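Leucyl-tRNA synthetase subunit alpha (Aquifex aeolicus, PDB 3O0A) attaches leucine to its tRNA as the alpha subunit of leucyl-tRNA synthetase, and through this domain probably hydrolyses wrongly charged tRNA. Local coordinates at residues A6-Y11 / A138-P143; I38-F43 / T54-A59; P47-G52 / P143-R148; W125-V130 / W150-K155. All coordinates share one frame; numbering follows the deposited sequence.

Contact 1: residues A6-Y11 / A138-P143; sequences ALIRFY and AIMCVP
Phe10 and Met140 make most of this buried contact, with Ile8 adding a smaller share beside them. The apolar part consists of two side-chain touches. Phe10 CZ comes to 3.8 Å from Met140 CB; CZ, the far corner of the ring, does the touching, and the two side chains cross at about a right angle. Ile8 brings its terminal methyl CD1 to 4.2 Å from Met140 SD. The sulfur part is a Met-aromatic contact. Met140 SD sits at the edge of the Phe10 ring, 5.0 Å from the ring centroid and 76° off its normal, with Phe10 CZ the nearest ring atom at 3.9 Å. Met140 CG lies between the backbone N and the carbonyl carbon (chi1 71°), and the chain runs extended from there, carrying the thioether past the ring's rim. With an alanine in place of Phe10, Met140 CB would probably face a gap and its sulfur would lose its aromatic neighbour. No hydrogen bond spans the two segments. Strand 6-13 pairs through its backbone with strand 37-44, whereas strand 138-141 borders strand 55-58, so this is sheet-against-sheet packing of hydrophobic side chains in the core of the leucyl-tRNA synthetase editing domain.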
loop_
_atom_site.group_PDB
_atom_site.type_symbol
_atom_site.label_atom_id
_atom_site.label_comp_id
_atom_site.label_asym_id
_atom_site.label_seq_id
_atom_site.Cartn_x
_atom_site.Cartn_y
_atom_site.Cartn_z
ATOM N N ALA A 6 -1.437 -10.693 8.293
ATOM C CA ALA A 6 -2.599 -9.903 8.651
ATOM C C ALA A 6 -3.225 -9.307 7.408
ATOM O O ALA A 6 -2.526 -8.953 6.465
ATOM C CB ALA A 6 -2.202 -8.791 9.607
ATOM N N LEU A 7 -4.545 -9.199 7.418
ATOM C CA LEU A 7 -5.218 -8.307 6.479
ATOM C C LEU A 7 -5.282 -6.956 7.178
ATOM O O LEU A 7 -5.628 -6.891 8.357
ATOM C CB LEU A 7 -6.628 -8.810 6.164
ATOM C CG LEU A 7 -6.743 -10.046 5.267
ATOM C CD1 LEU A 7 -8.128 -10.654 5.397
ATOM C CD2 LEU A 7 -6.446 -9.688 3.816
ATOM N N ILE A 8 -4.933 -5.891 6.466
ATOM C CA ILE A 8 -4.996 -4.542 7.022
ATOM C C ILE A 8 -5.847 -3.686 6.095
ATOM O O ILE A 8 -5.654 -3.710 4.874
ATOM C CB ILE A 8 -3.604 -3.930 7.214
ATOM C CG1 ILE A 8 -2.786 -4.806 8.176
ATOM C CG2 ILE A 8 -3.720 -2.473 7.755
ATOM C CD1 ILE A 8 -1.365 -4.327 8.450
ATOM N N ARG A 9 -6.802 -2.975 6.687
ATOM C CA ARG A 9 -7.753 -2.170 5.924
ATOM C C ARG A 9 -7.254 -0.733 5.784
ATOM O O ARG A 9 -7.509 0.114 6.638
ATOM C CB ARG A 9 -9.160 -2.217 6.554
ATOM C CG ARG A 9 -9.685 -3.636 6.763
ATOM C CD ARG A 9 -11.199 -3.681 6.800
ATOM N NE ARG A 9 -11.800 -3.247 5.529
ATOM C CZ ARG A 9 -12.495 -4.021 4.692
ATOM N NH1 ARG A 9 -12.676 -5.313 4.943
ATOM N NH2 ARG A 9 -13.010 -3.499 3.580
ATOM N N PHE A 10 -6.495 -0.470 4.725
ATOM C CA PHE A 10 -6.231 0.915 4.336
ATOM C C PHE A 10 -7.521 1.479 3.739
ATOM O O PHE A 10 -8.409 0.717 3.366
ATOM C CB PHE A 10 -5.065 0.973 3.339
ATOM C CG PHE A 10 -3.727 0.743 3.986
ATOM C CD1 PHE A 10 -3.362 -0.529 4.441
ATOM C CD2 PHE A 10 -2.845 1.805 4.175
ATOM C CE1 PHE A 10 -2.123 -0.740 5.064
ATOM C CE2 PHE A 10 -1.608 1.601 4.792
ATOM C CZ PHE A 10 -1.246 0.316 5.230
ATOM N N TYR A 11 -7.635 2.802 3.665
ATOM C CA TYR A 11 -8.812 3.387 3.028
ATOM C C TYR A 11 -8.538 4.760 2.469
ATOM O O TYR A 11 -7.782 5.538 3.040
ATOM C CB TYR A 11 -10.004 3.436 4.005
ATOM C CG TYR A 11 -9.707 4.088 5.339
ATOM C CD1 TYR A 11 -9.239 3.329 6.419
ATOM C CD2 TYR A 11 -9.886 5.465 5.530
ATOM C CE1 TYR A 11 -8.962 3.910 7.660
ATOM C CE2 TYR A 11 -9.601 6.073 6.786
ATOM C CZ TYR A 11 -9.138 5.282 7.836
ATOM O OH TYR A 11 -8.853 5.841 9.069
ATOM N N ALA A 138 -3.367 -6.184 -3.538
ATOM C CA ALA A 138 -2.888 -4.858 -3.145
ATOM C C ALA A 138 -1.968 -5.024 -1.952
ATOM O O ALA A 138 -2.224 -5.847 -1.061
ATOM C CB ALA A 138 -4.035 -3.950 -2.783
ATOM N N ILE A 139 -0.883 -4.264 -1.944
ATOM C CA ILE A 139 0.083 -4.376 -0.853
ATOM C C ILE A 139 0.361 -3.011 -0.232
ATOM O O ILE A 139 0.234 -1.967 -0.894
ATOM C CB ILE A 139 1.413 -5.056 -1.322
ATOM C CG1 ILE A 139 2.116 -4.224 -2.403
ATOM C CG2 ILE A 139 1.143 -6.494 -1.817
ATOM C CD1 ILE A 139 3.613 -4.554 -2.575
ATOM N N MET A 140 0.730 -3.023 1.046
ATOM C CA MET A 140 1.372 -1.858 1.630
ATOM C C MET A 140 2.859 -1.922 1.334
ATOM O O MET A 140 3.480 -3.002 1.364
ATOM C CB MET A 140 1.111 -1.758 3.127
ATOM C CG MET A 140 1.824 -2.806 3.959
ATOM S SD MET A 140 1.304 -2.638 5.671
ATOM C CE MET A 140 2.621 -3.580 6.441
ATOM N N CYS A 141 3.432 -0.768 1.013
ATOM C CA CYS A 141 4.826 -0.739 0.629
ATOM C C CYS A 141 5.686 -0.032 1.665
ATOM O O CYS A 141 5.422 1.105 2.045
ATOM C CB CYS A 141 4.977 -0.119 -0.760
ATOM S SG CYS A 141 4.030 -1.019 -2.013
ATOM N N VAL A 142 6.720 -0.740 2.103
ATOM C CA VAL A 142 7.580 -0.314 3.195
ATOM C C VAL A 142 9.014 -0.397 2.646
ATOM O O VAL A 142 9.724 -1.388 2.866
ATOM C CB VAL A 142 7.390 -1.208 4.442
ATOM C CG1 VAL A 142 8.249 -0.720 5.629
ATOM C CG2 VAL A 142 5.900 -1.265 4.838
ATOM N N PRO A 143 9.437 0.640 1.902
ATOM C CA PRO A 143 10.751 0.580 1.257
ATOM C C PRO A 143 11.926 0.368 2.208
ATOM O O PRO A 143 12.936 -0.200 1.796
ATOM C CB PRO A 143 10.894 1.938 0.558
ATOM C CG PRO A 143 9.591 2.587 0.621
ATOM C CD PRO A 143 8.716 1.894 1.616
#

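Contact 2: residues I38-F43 / T54-A59; sequences IYIDVF and TFVVLA
Ile40 carries the contact from strand 37-44, meeting both Val56 and Leu58 with a single methyl. Its CG2 lies opposite the backbone N across the CA–CB bond (chi1 -56° for the CG1 branch), which sends that branch out to the facing strand. There Ile40 CG2 stands 4.1 Å from Val56 CG1 and 4.0 Å from Leu58 CD1, touching two residues that are two positions apart on strand 55-58. Leu58 does not start out toward Ile40, but the end of its chain, CD1, comes nearer, and the two side chains cross at about a right angle. The backbone of Ile40 meanwhile pairs with Phe10 in its own sheet. The contact therefore joins two sheets of the editing domain face to face: the antiparallel one holding strands 37-44 and 6-13, and the mixed one holding strand 55-58. At the next position Asp41 takes no part in the interface, and its OD1 forms a salt bridge with Arg9 NE. Val42 points toward the mixed sheet but stays a little further off, its side chain 4.6 Å from segment 54-59 at the nearest, and leans on Ile8 and Phe10 of the neighbouring strand. Phe43 packs on Leu7.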
loop_
_atom_site.group_PDB
_atom_site.type_symbol
_atom_site.label_atom_id
_atom_site.label_comp_id
_atom_site.label_asym_id
_atom_site.label_seq_id
_atom_site.Cartn_x
_atom_site.Cartn_y
_atom_site.Cartn_z
ATOM N N ILE A 38 -13.296 4.497 0.684
ATOM C CA ILE A 38 -13.137 3.359 -0.225
ATOM C C ILE A 38 -12.021 2.510 0.345
ATOM O O ILE A 38 -10.892 2.967 0.459
ATOM C CB ILE A 38 -12.795 3.788 -1.674
ATOM C CG1 ILE A 38 -13.921 4.676 -2.258
ATOM C CG2 ILE A 38 -12.519 2.543 -2.562
ATOM C CD1 ILE A 38 -15.235 3.978 -2.552
ATOM N N TYR A 39 -12.344 1.289 0.756
ATOM C CA TYR A 39 -11.343 0.463 1.428
ATOM C C TYR A 39 -10.388 -0.200 0.452
ATOM O O TYR A 39 -10.816 -0.701 -0.590
ATOM C CB TYR A 39 -12.018 -0.599 2.287
ATOM C CG TYR A 39 -12.552 -0.038 3.588
ATOM C CD1 TYR A 39 -11.684 0.239 4.652
ATOM C CD2 TYR A 39 -13.906 0.213 3.762
ATOM C CE1 TYR A 39 -12.156 0.741 5.859
ATOM C CE2 TYR A 39 -14.389 0.723 4.976
ATOM C CZ TYR A 39 -13.504 0.986 6.012
ATOM O OH TYR A 39 -13.952 1.490 7.211
ATOM N N ILE A 40 -9.109 -0.233 0.833
ATOM C CA ILE A 40 -8.105 -1.025 0.120
ATOM C C ILE A 40 -7.538 -2.021 1.114
ATOM O O ILE A 40 -6.666 -1.687 1.917
ATOM C CB ILE A 40 -6.981 -0.124 -0.435
ATOM C CG1 ILE A 40 -7.577 0.974 -1.321
ATOM C CG2 ILE A 40 -5.939 -0.931 -1.220
ATOM C CD1 ILE A 40 -7.966 2.225 -0.585
ATOM N N ASP A 41 -8.033 -3.246 1.050
ATOM C CA ASP A 41 -7.548 -4.277 1.960
ATOM C C ASP A 41 -6.228 -4.820 1.429
ATOM O O ASP A 41 -6.108 -5.153 0.241
ATOM C CB ASP A 41 -8.541 -5.426 2.077
ATOM C CG ASP A 41 -9.848 -5.030 2.747
ATOM O OD1 ASP A 41 -9.898 -4.001 3.461
ATOM O OD2 ASP A 41 -10.830 -5.785 2.555
ATOM N N VAL A 42 -5.236 -4.904 2.308
ATOM C CA VAL A 42 -3.943 -5.450 1.915
ATOM C C VAL A 42 -3.644 -6.672 2.772
ATOM O O VAL A 42 -3.985 -6.708 3.942
ATOM C CB VAL A 42 -2.771 -4.398 1.974
ATOM C CG1 VAL A 42 -3.115 -3.118 1.202
ATOM C CG2 VAL A 42 -2.360 -4.052 3.401
ATOM N N PHE A 43 -3.029 -7.686 2.179
ATOM C CA PHE A 43 -2.453 -8.749 2.984
ATOM C C PHE A 43 -0.957 -8.527 3.187
ATOM O O PHE A 43 -0.244 -8.193 2.255
ATOM C CB PHE A 43 -2.709 -10.128 2.383
ATOM C CG PHE A 43 -1.995 -11.227 3.119
ATOM C CD1 PHE A 43 -2.487 -11.705 4.332
ATOM C CD2 PHE A 43 -0.802 -11.743 2.625
ATOM C CE1 PHE A 43 -1.802 -12.706 5.030
ATOM C CE2 PHE A 43 -0.117 -12.739 3.315
ATOM C CZ PHE A 43 -0.619 -13.213 4.517
ATOM N N THR A 54 4.804 3.766 3.257
ATOM C CA THR A 54 4.885 5.113 2.672
ATOM C C THR A 54 4.153 5.227 1.338
ATOM O O THR A 54 4.083 6.321 0.746
ATOM C CB THR A 54 6.344 5.575 2.515
ATOM O OG1 THR A 54 7.035 4.696 1.624
ATOM C CG2 THR A 54 7.054 5.584 3.866
ATOM N N PHE A 55 3.652 4.088 0.850
ATOM C CA PHE A 55 2.759 4.047 -0.307
ATOM C C PHE A 55 2.058 2.697 -0.387
ATOM O O PHE A 55 2.422 1.756 0.336
ATOM C CB PHE A 55 3.494 4.411 -1.629
ATOM C CG PHE A 55 4.655 3.517 -1.986
ATOM C CD1 PHE A 55 5.895 3.649 -1.351
ATOM C CD2 PHE A 55 4.538 2.605 -3.033
ATOM C CE1 PHE A 55 6.977 2.846 -1.719
ATOM C CE2 PHE A 55 5.615 1.797 -3.407
ATOM C CZ PHE A 55 6.836 1.916 -2.743
ATOM N N VAL A 56 1.017 2.642 -1.218
ATOM C CA VAL A 56 0.239 1.440 -1.461
ATOM C C VAL A 56 0.333 1.124 -2.943
ATOM O O VAL A 56 0.309 2.043 -3.766
ATOM C CB VAL A 56 -1.237 1.678 -1.037
ATOM C CG1 VAL A 56 -2.160 0.533 -1.477
ATOM C CG2 VAL A 56 -1.317 1.886 0.482
ATOM N N VAL A 57 0.454 -0.160 -3.285
ATOM C CA VAL A 57 0.455 -0.571 -4.696
ATOM C C VAL A 57 -0.622 -1.620 -4.980
ATOM O O VAL A 57 -0.723 -2.622 -4.274
ATOM C CB VAL A 57 1.826 -1.123 -5.159
ATOM C CG1 VAL A 57 1.713 -1.680 -6.579
ATOM C CG2 VAL A 57 2.901 -0.029 -5.114
ATOM N N LEU A 58 -1.423 -1.377 -6.016
ATOM C CA LEU A 58 -2.389 -2.345 -6.506
ATOM C C LEU A 58 -1.787 -3.032 -7.714
ATOM O O LEU A 58 -1.159 -2.382 -8.555
ATOM C CB LEU A 58 -3.667 -1.630 -6.963
ATOM C CG LEU A 58 -4.693 -1.200 -5.900
ATOM C CD1 LEU A 58 -4.074 -0.539 -4.688
ATOM C CD2 LEU A 58 -5.799 -0.334 -6.528
ATOM N N ALA A 59 -1.986 -4.340 -7.819
ATOM C CA ALA A 59 -1.695 -5.022 -9.083
ATOM C C ALA A 59 -2.467 -4.344 -10.240
ATOM O O ALA A 59 -3.564 -3.814 -10.046
ATOM C CB ALA A 59 -2.061 -6.471 -8.988
#

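Contact 3: residues P47-G52 / P143-R148; sequences PDTVFG and PAHDQR
Thr49 and His145 touch through carbon: Thr49 CG2 lies 4.3 Å from His145 CB. Next to them, Gly52 O lies 4.3 Å from Pro143 CD, again without a direct polar bond. The link is made by a water, which donates to Gly52 O at 2.8 Å and accepts from Ala144 N at 3.2 Å, joining a carbonyl of one loop to an amide of the other. Behind this first shell, each side is fixed by its own bonds. With Thr49 OG1 turned to chi1 69° and hydrogen-bonded to Arg46 O, the methyl is the branch left to face His145. Gly52 N closes the 3-10 segment on Thr49 O at 2.7 Å. The His145 ring is held by both nitrogens, ND1 with Tyr177 O and NE2 with Val163 N, and Ala144 CB covers part of one face. Further along, Asp146 is the N-cap of helix 147-156, its OD1 bonded to Asp149 N. The contact thus ties the loop between strands 37-44 and 55-58 of the editing domain to the lead-in of that helix. They meet through thin apolar touches and one water, which implies that each loop owes its shape largely to its own surroundings.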
loop_
_atom_site.group_PDB
_atom_site.type_symbol
_atom_site.label_atom_id
_atom_site.label_comp_id
_atom_site.label_asym_id
_atom_site.label_seq_id
_atom_site.Cartn_x
_atom_site.Cartn_y
_atom_site.Cartn_z
ATOM N N PRO A 47 3.066 -7.251 9.452
ATOM C CA PRO A 47 2.255 -6.207 10.073
ATOM C C PRO A 47 3.056 -5.366 11.080
ATOM O O PRO A 47 2.650 -4.251 11.406
ATOM C CB PRO A 47 1.140 -7.008 10.750
ATOM C CG PRO A 47 1.775 -8.327 11.070
ATOM C CD PRO A 47 2.637 -8.597 9.875
ATOM N N ASP A 48 4.191 -5.901 11.549
ATOM C CA ASP A 48 5.118 -5.162 12.407
ATOM C C ASP A 48 5.687 -3.902 11.742
ATOM O O ASP A 48 6.192 -3.018 12.431
ATOM C CB ASP A 48 6.266 -6.066 12.914
ATOM C CG ASP A 48 7.039 -6.757 11.781
ATOM O OD1 ASP A 48 6.453 -7.117 10.735
ATOM O OD2 ASP A 48 8.250 -6.971 11.955
ATOM N N THR A 49 5.578 -3.823 10.413
ATOM C CA THR A 49 6.125 -2.708 9.630
ATOM C C THR A 49 5.064 -1.696 9.161
ATOM O O THR A 49 5.375 -0.780 8.382
ATOM C CB THR A 49 6.921 -3.210 8.399
ATOM O OG1 THR A 49 6.038 -3.809 7.439
ATOM C CG2 THR A 49 8.004 -4.220 8.824
ATOM N N VAL A 50 3.828 -1.850 9.637
ATOM C CA VAL A 50 2.707 -1.059 9.100
ATOM C C VAL A 50 2.929 0.460 9.251
ATOM O O VAL A 50 2.513 1.249 8.397
ATOM C CB VAL A 50 1.341 -1.504 9.702
ATOM C CG1 VAL A 50 1.265 -1.166 11.187
ATOM C CG2 VAL A 50 0.144 -0.859 8.912
ATOM N N PHE A 51 3.601 0.872 10.329
ATOM C CA PHE A 51 3.849 2.303 10.518
ATOM C C PHE A 51 4.832 2.839 9.479
ATOM O O PHE A 51 4.942 4.052 9.293
ATOM C CB PHE A 51 4.346 2.601 11.935
ATOM C CG PHE A 51 3.275 2.481 12.991
ATOM C CD1 PHE A 51 2.936 1.238 13.520
ATOM C CD2 PHE A 51 2.617 3.623 13.469
ATOM C CE1 PHE A 51 1.942 1.116 14.512
ATOM C CE2 PHE A 51 1.628 3.522 14.468
ATOM C CZ PHE A 51 1.283 2.261 14.988
ATOM N N GLY A 52 5.531 1.930 8.803
ATOM C CA GLY A 52 6.543 2.300 7.814
ATOM C C GLY A 52 6.024 2.311 6.394
ATOM O O GLY A 52 6.789 2.530 5.457
ATOM N N PRO A 143 9.437 0.640 1.902
ATOM C CA PRO A 143 10.751 0.580 1.257
ATOM C C PRO A 143 11.926 0.368 2.208
ATOM O O PRO A 143 12.936 -0.200 1.796
ATOM C CB PRO A 143 10.894 1.938 0.558
ATOM C CG PRO A 143 9.591 2.587 0.621
ATOM C CD PRO A 143 8.716 1.894 1.616
ATOM N N ALA A 144 11.804 0.822 3.455
ATOM C CA ALA A 144 12.862 0.593 4.446
ATOM C C ALA A 144 13.125 -0.892 4.716
ATOM O O ALA A 144 14.237 -1.262 5.098
ATOM C CB ALA A 144 12.542 1.324 5.746
ATOM N N HIS A 145 12.115 -1.741 4.518
ATOM C CA HIS A 145 12.173 -3.131 4.988
ATOM C C HIS A 145 11.746 -4.184 3.973
ATOM O O HIS A 145 11.639 -5.369 4.307
ATOM C CB HIS A 145 11.353 -3.251 6.284
ATOM C CG HIS A 145 11.752 -2.246 7.315
ATOM N ND1 HIS A 145 13.021 -2.206 7.853
ATOM C CD2 HIS A 145 11.073 -1.217 7.874
ATOM C CE1 HIS A 145 13.102 -1.204 8.708
ATOM N NE2 HIS A 145 11.932 -0.591 8.743
ATOM N N ASP A 146 11.499 -3.753 2.736
ATOM C CA ASP A 146 11.146 -4.665 1.654
ATOM C C ASP A 146 11.969 -4.252 0.427
ATOM O O ASP A 146 11.858 -3.117 -0.052
ATOM C CB ASP A 146 9.630 -4.611 1.391
ATOM C CG ASP A 146 9.153 -5.630 0.339
ATOM O OD1 ASP A 146 9.646 -5.611 -0.808
ATOM O OD2 ASP A 146 8.227 -6.418 0.649
ATOM N N GLN A 147 12.822 -5.166 -0.040
ATOM C CA GLN A 147 13.734 -4.884 -1.145
ATOM C C GLN A 147 13.026 -4.510 -2.443
ATOM O O GLN A 147 13.464 -3.589 -3.134
ATOM C CB GLN A 147 14.715 -6.043 -1.375
ATOM C CG GLN A 147 15.803 -5.725 -2.397
ATOM C CD GLN A 147 16.675 -4.539 -2.002
ATOM O OE1 GLN A 147 16.898 -4.277 -0.819
ATOM N NE2 GLN A 147 17.188 -3.827 -2.999
ATOM N N ARG A 148 11.947 -5.221 -2.771
ATOM C CA ARG A 148 11.141 -4.905 -3.958
ATOM C C ARG A 148 10.596 -3.474 -3.842
ATOM O O ARG A 148 10.656 -2.703 -4.800
ATOM C CB ARG A 148 9.982 -5.901 -4.132
ATOM C CG ARG A 148 10.359 -7.383 -4.032
ATOM C CD ARG A 148 10.798 -7.934 -5.380
ATOM N NE ARG A 148 10.858 -9.396 -5.395
ATOM C CZ ARG A 148 11.965 -10.118 -5.218
ATOM N NH1 ARG A 148 13.134 -9.521 -5.006
ATOM N NH2 ARG A 148 11.910 -11.451 -5.260
HETATM O O HOH W 1 9.513 2.563 4.745
#

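Contact 4: residues W125-V130 / W150-K155; sequences WSANYV and WEFAKK
Tyr129 OH is hydrogen-bonded to Asp149 OD1 at the head of helix 147-156, and the same oxygen rests 3.9 Å from Phe152 CB. That bond probably helps to keep the tyrosine ring beside Phe152, where Tyr129 CE1 comes to 3.5 Å from Phe152 CD1 with the ring planes at 41°, an oblique pairing. Phe152 CG lies trans to its backbone N (chi1 -167°), which carries the ring from the helix to the strand. On arrival Phe152 CE1 presses on the methyl of Ala127, CB, at 3.5 Å. Trp125 meets the neighbouring part of the rim, CZ and CE2, in an offset edge-to-face contact: the Phe152 edge points at the indole face, the planes stand at 85°, and Phe152 CZ is 3.7 Å from Trp125 CE3. Were Phe152 cut back to an alanine, the Trp125 face and the Tyr129 ring would be likely to lose the partner they share. Tyr156 adds its ring to both Phe152 and Trp125, and Lys104 forms a cation-pi contact with Tyr129. Together Trp125, Tyr129 and Phe152 make an aromatic cluster that packs helix 147-156 against strand 121-127 of the mixed sheet and the turn after it.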
loop_
_atom_site.group_PDB
_atom_site.type_symbol
_atom_site.label_atom_id
_atom_site.label_comp_id
_atom_site.label_asym_id
_atom_site.label_seq_id
_atom_site.Cartn_x
_atom_site.Cartn_y
_atom_site.Cartn_z
ATOM N N TRP A 125 -0.422 3.729 -5.883
ATOM C CA TRP A 125 0.157 3.435 -7.190
ATOM C C TRP A 125 -0.328 2.078 -7.713
ATOM O O TRP A 125 -0.896 1.275 -6.965
ATOM C CB TRP A 125 1.682 3.394 -7.044
ATOM C CG TRP A 125 2.304 4.723 -6.884
ATOM C CD1 TRP A 125 2.189 5.580 -5.816
ATOM C CD2 TRP A 125 3.156 5.363 -7.825
ATOM N NE1 TRP A 125 2.920 6.727 -6.050
ATOM C CE2 TRP A 125 3.519 6.620 -7.277
ATOM C CE3 TRP A 125 3.643 5.005 -9.087
ATOM C CZ2 TRP A 125 4.356 7.510 -7.948
ATOM C CZ3 TRP A 125 4.469 5.901 -9.763
ATOM C CH2 TRP A 125 4.812 7.138 -9.193
ATOM N N SER A 126 -0.139 1.835 -9.008
ATOM C CA SER A 126 -0.197 0.477 -9.548
ATOM C C SER A 126 1.187 0.172 -10.096
ATOM O O SER A 126 1.872 1.081 -10.578
ATOM C CB SER A 126 -1.254 0.350 -10.644
ATOM O OG SER A 126 -1.415 -0.993 -11.073
ATOM N N ALA A 127 1.612 -1.087 -9.996
ATOM C CA ALA A 127 2.962 -1.478 -10.459
ATOM C C ALA A 127 3.057 -2.903 -10.986
ATOM O O ALA A 127 2.265 -3.761 -10.602
ATOM C CB ALA A 127 4.001 -1.238 -9.364
ATOM N N ASN A 128 4.018 -3.143 -11.886
ATOM C CA ASN A 128 4.167 -4.455 -12.529
ATOM C C ASN A 128 4.587 -5.572 -11.579
ATOM O O ASN A 128 4.180 -6.730 -11.750
ATOM C CB ASN A 128 5.104 -4.397 -13.744
ATOM C CG ASN A 128 6.525 -3.983 -13.389
ATOM O OD1 ASN A 128 6.798 -3.494 -12.289
ATOM N ND2 ASN A 128 7.443 -4.173 -14.341
ATOM N N TYR A 129 5.370 -5.224 -10.559
ATOM C CA TYR A 129 5.959 -6.239 -9.672
ATOM C C TYR A 129 4.977 -6.840 -8.653
ATOM O O TYR A 129 5.288 -7.834 -7.985
ATOM C CB TYR A 129 7.230 -5.692 -8.995
ATOM C CG TYR A 129 7.008 -4.730 -7.836
ATOM C CD1 TYR A 129 6.764 -3.366 -8.058
ATOM C CD2 TYR A 129 7.085 -5.173 -6.516
ATOM C CE1 TYR A 129 6.567 -2.475 -6.986
ATOM C CE2 TYR A 129 6.887 -4.289 -5.437
ATOM C CZ TYR A 129 6.643 -2.950 -5.674
ATOM O OH TYR A 129 6.463 -2.088 -4.610
ATOM N N VAL A 130 3.796 -6.237 -8.547
ATOM C CA VAL A 130 2.781 -6.692 -7.632
ATOM C C VAL A 130 1.795 -7.546 -8.418
ATOM O O VAL A 130 1.160 -7.070 -9.357
ATOM C CB VAL A 130 2.096 -5.486 -6.922
ATOM C CG1 VAL A 130 0.896 -5.942 -6.103
ATOM C CG2 VAL A 130 3.110 -4.785 -6.031
ATOM N N TRP A 150 11.772 -1.049 -1.884
ATOM C CA TRP A 150 12.893 -0.126 -1.841
ATOM C C TRP A 150 13.284 0.297 -3.259
ATOM O O TRP A 150 13.462 1.481 -3.537
ATOM C CB TRP A 150 14.089 -0.785 -1.158
ATOM C CG TRP A 150 15.228 0.139 -0.968
ATOM C CD1 TRP A 150 15.494 0.899 0.134
ATOM C CD2 TRP A 150 16.283 0.403 -1.904
ATOM N NE1 TRP A 150 16.646 1.624 -0.058
ATOM C CE2 TRP A 150 17.146 1.344 -1.302
ATOM C CE3 TRP A 150 16.573 -0.057 -3.194
ATOM C CZ2 TRP A 150 18.299 1.828 -1.944
ATOM C CZ3 TRP A 150 17.722 0.428 -3.837
ATOM C CH2 TRP A 150 18.564 1.362 -3.208
ATOM N N GLU A 151 13.389 -0.688 -4.143
ATOM C CA GLU A 151 13.780 -0.453 -5.540
ATOM C C GLU A 151 12.741 0.379 -6.292
ATOM O O GLU A 151 13.094 1.257 -7.089
ATOM C CB GLU A 151 14.023 -1.789 -6.241
ATOM C CG GLU A 151 15.266 -2.515 -5.733
ATOM C CD GLU A 151 15.269 -4.006 -6.047
ATOM O OE1 GLU A 151 14.230 -4.556 -6.482
ATOM O OE2 GLU A 151 16.323 -4.634 -5.839
ATOM N N PHE A 152 11.465 0.108 -6.035
ATOM C CA PHE A 152 10.396 0.918 -6.600
ATOM C C PHE A 152 10.474 2.356 -6.094
ATOM O O PHE A 152 10.345 3.295 -6.881
ATOM C CB PHE A 152 9.021 0.322 -6.300
ATOM C CG PHE A 152 7.910 0.940 -7.116
ATOM C CD1 PHE A 152 7.641 0.482 -8.406
ATOM C CD2 PHE A 152 7.143 1.985 -6.598
ATOM C CE1 PHE A 152 6.617 1.057 -9.168
ATOM C CE2 PHE A 152 6.116 2.563 -7.355
ATOM C CZ PHE A 152 5.856 2.094 -8.636
ATOM N N ALA A 153 10.693 2.523 -4.790
ATOM C CA ALA A 153 10.782 3.855 -4.184
ATOM C C ALA A 153 11.971 4.648 -4.730
ATOM O O ALA A 153 11.872 5.857 -4.926
ATOM C CB ALA A 153 10.848 3.762 -2.653
ATOM N N LYS A 154 13.082 3.953 -4.966
ATOM C CA LYS A 154 14.279 4.565 -5.543
ATOM C C LYS A 154 13.987 5.125 -6.937
ATOM O O LYS A 154 14.354 6.267 -7.251
ATOM C CB LYS A 154 15.419 3.544 -5.606
ATOM C CG LYS A 154 16.740 4.130 -6.063
ATOM C CD LYS A 154 17.784 3.050 -6.326
ATOM C CE LYS A 154 19.111 3.662 -6.733
ATOM N NZ LYS A 154 19.748 4.392 -5.603
ATOM N N LYS A 155 13.327 4.314 -7.762
ATOM C CA LYS A 155 12.995 4.691 -9.137
ATOM C C LYS A 155 12.022 5.867 -9.185
ATOM O O LYS A 155 12.198 6.793 -9.980
ATOM C CB LYS A 155 12.433 3.486 -9.905
ATOM C CG LYS A 155 11.838 3.784 -11.300
ATOM C CD LYS A 155 12.823 4.389 -12.271
ATOM C CE LYS A 155 12.099 4.895 -13.515
ATOM N NZ LYS A 155 13.025 5.546 -14.490
#

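Contacts 1 and 2 lie in the core, their centres 5 Å apart, and join the same two sheets: strands 6-13 and 37-44 are neighbours in one, 138-141 and 55-58 in the other. Both are wholly apolar, though contact 1 adds a sulfur beside a ring. Contact 3, also buried but further from the centre, joins loops and is the one mediated by water; it shares Pro143 with contact 1, and Met140 packs on Thr49 there. Contact 4 is partly buried, aromatic, and covers the mixed sheet with helix 147-156, whose first two residues belong to contact 3. Strand 121-127 of contact 4 pairs with strand 55-58 of contact 2.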